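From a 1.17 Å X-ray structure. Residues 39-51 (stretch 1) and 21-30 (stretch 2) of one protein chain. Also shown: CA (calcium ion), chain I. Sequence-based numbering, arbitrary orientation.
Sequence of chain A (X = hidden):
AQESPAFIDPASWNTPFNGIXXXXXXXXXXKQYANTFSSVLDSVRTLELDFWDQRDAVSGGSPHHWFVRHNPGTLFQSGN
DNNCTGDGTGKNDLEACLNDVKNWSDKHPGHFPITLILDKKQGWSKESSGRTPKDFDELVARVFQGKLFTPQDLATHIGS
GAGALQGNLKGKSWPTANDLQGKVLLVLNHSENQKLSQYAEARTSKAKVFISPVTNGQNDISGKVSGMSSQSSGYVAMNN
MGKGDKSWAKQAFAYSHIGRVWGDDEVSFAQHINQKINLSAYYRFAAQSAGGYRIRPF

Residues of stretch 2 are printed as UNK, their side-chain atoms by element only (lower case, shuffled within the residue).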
# COMPACT_ATOMS: atom_id res chain seq x y z
N SER A 39 7.41 4.66 -15.10
CA SER A 39 7.13 3.65 -16.14
C SER A 39 6.39 2.44 -15.59
O SER A 39 5.75 1.74 -16.37
CB SER A 39 8.42 3.20 -16.83
OG SER A 39 9.22 2.39 -16.01
N VAL A 40 6.49 2.16 -14.29
CA VAL A 40 5.81 1.02 -13.69
C VAL A 40 4.29 1.14 -13.95
O VAL A 40 3.59 0.13 -14.15
CB VAL A 40 6.12 0.92 -12.19
CG1 VAL A 40 5.33 -0.20 -11.58
CG2 VAL A 40 7.60 0.71 -11.99
N LEU A 41 3.78 2.38 -13.96
CA LEU A 41 2.37 2.66 -14.19
C LEU A 41 1.93 2.39 -15.65
O LEU A 41 0.74 2.42 -15.96
CB LEU A 41 2.04 4.06 -13.75
CG LEU A 41 2.10 4.22 -12.22
CD1 LEU A 41 2.35 5.63 -11.80
CD2 LEU A 41 0.82 3.69 -11.56
N ASP A 42 2.87 2.06 -16.54
CA ASP A 42 2.46 1.52 -17.85
C ASP A 42 1.91 0.10 -17.75
O ASP A 42 1.26 -0.38 -18.68
CB ASP A 42 3.65 1.50 -18.81
CG ASP A 42 4.20 2.87 -19.12
OD1 ASP A 42 3.54 3.88 -18.86
OD2 ASP A 42 5.26 2.92 -19.73
N SER A 43 2.17 -0.57 -16.62
CA SER A 43 1.87 -2.00 -16.46
C SER A 43 0.93 -2.36 -15.33
O SER A 43 0.22 -3.35 -15.43
CB SER A 43 3.14 -2.82 -16.29
OG SER A 43 4.02 -2.66 -17.37
N VAL A 44 1.02 -1.65 -14.20
CA VAL A 44 0.28 -1.99 -12.98
C VAL A 44 -0.20 -0.70 -12.31
O VAL A 44 0.21 0.41 -12.67
CB VAL A 44 1.09 -2.85 -11.99
CG1 VAL A 44 1.44 -4.21 -12.60
CG2 VAL A 44 2.35 -2.14 -11.50
N ARG A 45 -1.03 -0.85 -11.26
CA ARG A 45 -1.57 0.23 -10.47
C ARG A 45 -1.21 0.12 -8.99
O ARG A 45 -1.70 0.91 -8.20
CB ARG A 45 -3.09 0.39 -10.65
CG ARG A 45 -3.49 0.78 -12.06
CD ARG A 45 -3.41 2.27 -12.29
NE ARG A 45 -3.60 2.60 -13.73
CZ ARG A 45 -2.62 2.56 -14.63
NH1 ARG A 45 -1.39 2.22 -14.29
NH2 ARG A 45 -2.87 2.88 -15.89
N THR A 46 -0.32 -0.80 -8.65
CA THR A 46 0.15 -0.97 -7.25
C THR A 46 1.65 -1.02 -7.27
O THR A 46 2.24 -1.92 -7.89
CB THR A 46 -0.51 -2.19 -6.61
OG1 THR A 46 -1.93 -2.00 -6.57
CG2 THR A 46 -0.03 -2.37 -5.17
N LEU A 47 2.25 -0.08 -6.55
CA LEU A 47 3.72 0.17 -6.54
C LEU A 47 4.24 0.08 -5.13
O LEU A 47 3.49 -0.15 -4.19
CB LEU A 47 4.03 1.57 -7.13
CG LEU A 47 3.90 1.74 -8.66
CD1 LEU A 47 2.61 1.42 -9.35
CD2 LEU A 47 4.37 3.13 -9.00
N GLU A 48 5.56 0.21 -4.96
CA GLU A 48 6.20 0.03 -3.65
C GLU A 48 7.42 0.93 -3.55
O GLU A 48 8.19 1.04 -4.50
CB GLU A 48 6.61 -1.43 -3.42
CG GLU A 48 7.24 -1.69 -2.06
CD GLU A 48 7.41 -3.16 -1.74
OE1 GLU A 48 7.32 -3.99 -2.66
OE2 GLU A 48 7.65 -3.47 -0.53
N LEU A 49 7.59 1.51 -2.36
CA LEU A 49 8.74 2.31 -1.99
C LEU A 49 9.26 1.84 -0.65
O LEU A 49 8.49 1.81 0.31
CB LEU A 49 8.37 3.80 -1.91
CG LEU A 49 8.03 4.45 -3.24
CD1 LEU A 49 7.22 5.71 -3.08
CD2 LEU A 49 9.30 4.70 -4.05
N ASP A 50 10.57 1.56 -0.55
CA ASP A 50 11.21 1.30 0.73
C ASP A 50 11.83 2.60 1.21
O ASP A 50 12.62 3.22 0.47
CB ASP A 50 12.33 0.26 0.60
CG ASP A 50 11.83 -1.15 0.31
OD1 ASP A 50 10.63 -1.41 0.38
OD2 ASP A 50 12.70 -2.01 0.01
N PHE A 51 11.51 3.02 2.45
CA PHE A 51 11.96 4.35 2.87
C PHE A 51 12.64 4.33 4.22
O PHE A 51 12.23 3.64 5.16
CB PHE A 51 10.82 5.38 2.77
CG PHE A 51 9.73 5.25 3.81
CD1 PHE A 51 8.67 4.35 3.69
CD2 PHE A 51 9.70 6.12 4.89
CE1 PHE A 51 7.66 4.30 4.63
CE2 PHE A 51 8.68 6.09 5.81
CZ PHE A 51 7.66 5.18 5.69
N UNK A 21 -8.61 -8.28 -7.95
CA UNK A 21 -7.26 -8.85 -7.90
C UNK A 21 -6.35 -8.05 -8.83
O UNK A 21 -6.72 -7.70 -9.96
c UNK A 21 -7.27 -10.29 -8.32
N UNK A 22 -5.12 -7.85 -8.37
CA UNK A 22 -4.12 -7.10 -9.10
C UNK A 22 -2.77 -7.78 -9.06
O UNK A 22 -2.34 -8.32 -8.01
c UNK A 22 -5.15 -4.87 -8.34
c UNK A 22 -3.91 -5.71 -8.48
o UNK A 22 -3.84 -2.84 -8.46
c UNK A 22 -4.79 -3.46 -7.93
n UNK A 22 -5.55 -2.92 -7.00
N UNK A 23 -2.02 -7.61 -10.13
CA UNK A 23 -0.56 -7.74 -10.11
C UNK A 23 -0.00 -6.44 -9.54
O UNK A 23 -0.34 -5.35 -10.01
c UNK A 23 -0.64 -9.19 -12.17
c UNK A 23 1.48 -8.03 -11.56
c UNK A 23 -0.03 -7.94 -11.54
N UNK A 24 0.84 -6.59 -8.53
CA UNK A 24 1.55 -5.48 -7.90
C UNK A 24 3.03 -5.65 -8.16
O UNK A 24 3.52 -6.76 -8.40
c UNK A 24 1.27 -5.45 -6.41
N UNK A 25 3.78 -4.56 -8.06
CA UNK A 25 5.22 -4.69 -8.12
C UNK A 25 5.77 -5.15 -6.77
O UNK A 25 5.11 -5.07 -5.79
c UNK A 25 5.89 -3.38 -8.53
s UNK A 25 6.29 -2.28 -7.18
N UNK A 26 7.02 -5.60 -6.77
CA UNK A 26 7.77 -5.82 -5.56
C UNK A 26 9.05 -4.97 -5.66
O UNK A 26 9.89 -5.23 -6.52
c UNK A 26 9.38 -8.90 -2.38
n UNK A 26 8.84 -8.89 -3.59
c UNK A 26 9.10 -6.83 -2.98
n UNK A 26 9.55 -7.66 -1.99
c UNK A 26 8.09 -7.29 -5.35
c UNK A 26 8.67 -7.60 -4.00
N UNK A 27 9.16 -3.94 -4.83
CA UNK A 27 10.36 -3.10 -4.80
C UNK A 27 10.68 -2.45 -6.15
O UNK A 27 11.85 -2.27 -6.51
c UNK A 27 11.49 -4.13 -2.79
o UNK A 27 10.57 -3.74 -2.09
n UNK A 27 12.41 -4.88 -2.35
c UNK A 27 11.57 -3.84 -4.28
N UNK A 28 9.65 -2.01 -6.87
CA UNK A 28 9.87 -1.47 -8.22
C UNK A 28 10.52 -0.11 -8.32
O UNK A 28 10.74 0.38 -9.43
s UNK A 28 7.22 -0.63 -8.34
c UNK A 28 8.62 -1.48 -9.06
N UNK A 29 10.84 0.49 -7.18
CA UNK A 29 11.72 1.65 -7.13
C UNK A 29 13.19 1.31 -7.43
O UNK A 29 14.00 2.21 -7.68
o UNK A 29 14.13 -1.13 -1.98
c UNK A 29 13.62 1.51 -4.42
c UNK A 29 11.53 0.52 -3.93
c UNK A 29 11.63 2.30 -5.73
c UNK A 29 13.49 -0.25 -2.84
c UNK A 29 12.25 1.46 -4.65
c UNK A 29 14.22 0.66 -3.51
c UNK A 29 12.12 -0.32 -3.03
N UNK A 30 13.55 0.05 -7.37
CA UNK A 30 14.92 -0.35 -7.67
C UNK A 30 15.18 -0.30 -9.17
O UNK A 30 14.36 -0.74 -9.99
o UNK A 30 14.98 -3.93 -4.48
c UNK A 30 15.72 -3.17 -5.13
c UNK A 30 15.17 -1.86 -5.63
o UNK A 30 16.90 -3.44 -5.42
c UNK A 30 15.26 -1.73 -7.13
CA CA I . 9.92 -3.60 0.23
O HOH W 1 -4.51 -0.11 -6.82
O HOH W 2 -2.13 -3.34 -10.59
O HOH W 3 3.23 -3.38 -4.37
O HOH W 4 9.66 -5.99 0.38
O HOH W 5 12.06 -4.50 0.90

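Position 21 has one side-chain carbon and nothing beyond it. It makes no contact with stretch 1. It is alanine, A21.

Position 22 carries three carbons in a row, the third bearing one oxygen and one nitrogen. Its oxygen lies 2.8 Å from T46 OG1. This is glutamine, Q22. T46 OG1 donates a hydrogen bond to Q22 OE1 over that distance. Water 2 donates to Q22 OE1 and to the backbone O of position 23, and accepts from R45 N.

Position 23 has one carbon carrying two more, a branch at CB with no polar atom. The branch packs against V44. This is valine, V23; its CG1 lies 4.0 Å from V44 CG1.

Position 24 again has a single carbon. Its CB sits 3.6 Å from T46 CG2. It is alanine, A24.

Position 25 has one carbon followed by a sulfur. The sulfur lies 3.6 Å from L47 CA and 3.4 Å from E48 N. The backbone N donates to T46 O at 3.1 Å, nearly straight at 171°. This is cysteine, C25.

Position 26 shows one carbon and then a five-membered ring of three carbons and two nitrogens. A ring carbon lies 3.4 Å from E48 OE1. That is histidine, H26, and the carbon is CD2. Its NE2 is 2.9 Å from the O of water 4, a calcium ligand.

Position 27 has two carbons, the second carrying one oxygen and one nitrogen. Its backbone N donates to E48 OE1 at 2.8 Å. The short amide is asparagine, N27. The modelled OD1 lies 2.4 Å from the calcium.

Position 28 has one carbon and a sulfur. The sulfur lies 3.8 Å from V40 CG1 and 2.2 Å from C25 SG. It is a second cysteine, C28, closing a disulfide.

Position 29 has one carbon, then a six-carbon ring bearing an oxygen. Its oxygen lies 2.6 Å from D50 OD2, and its CB meets L49 CD2 at 3.7 Å. This is tyrosine, Y29. Its OH donates a hydrogen bond to D50 OD2.

Position 30 has three carbons, the third carrying two oxygens, and does not touch stretch 1. It is glutamate, E30. E30 N donates a hydrogen bond to N27 O at 3.0 Å, within a type I turn.

The contact joins two roughly parallel strands, 22° apart. The disulfide packs beside V40 and L47. Further along, calcium draws together N27, E48 OE2 (2.4 Å from the calcium ion) and D50 OD1 (2.3 Å from the calcium ion), so the metal bridges both stretches.

Stretch 2, residues 21-30: AQVACHNCYE
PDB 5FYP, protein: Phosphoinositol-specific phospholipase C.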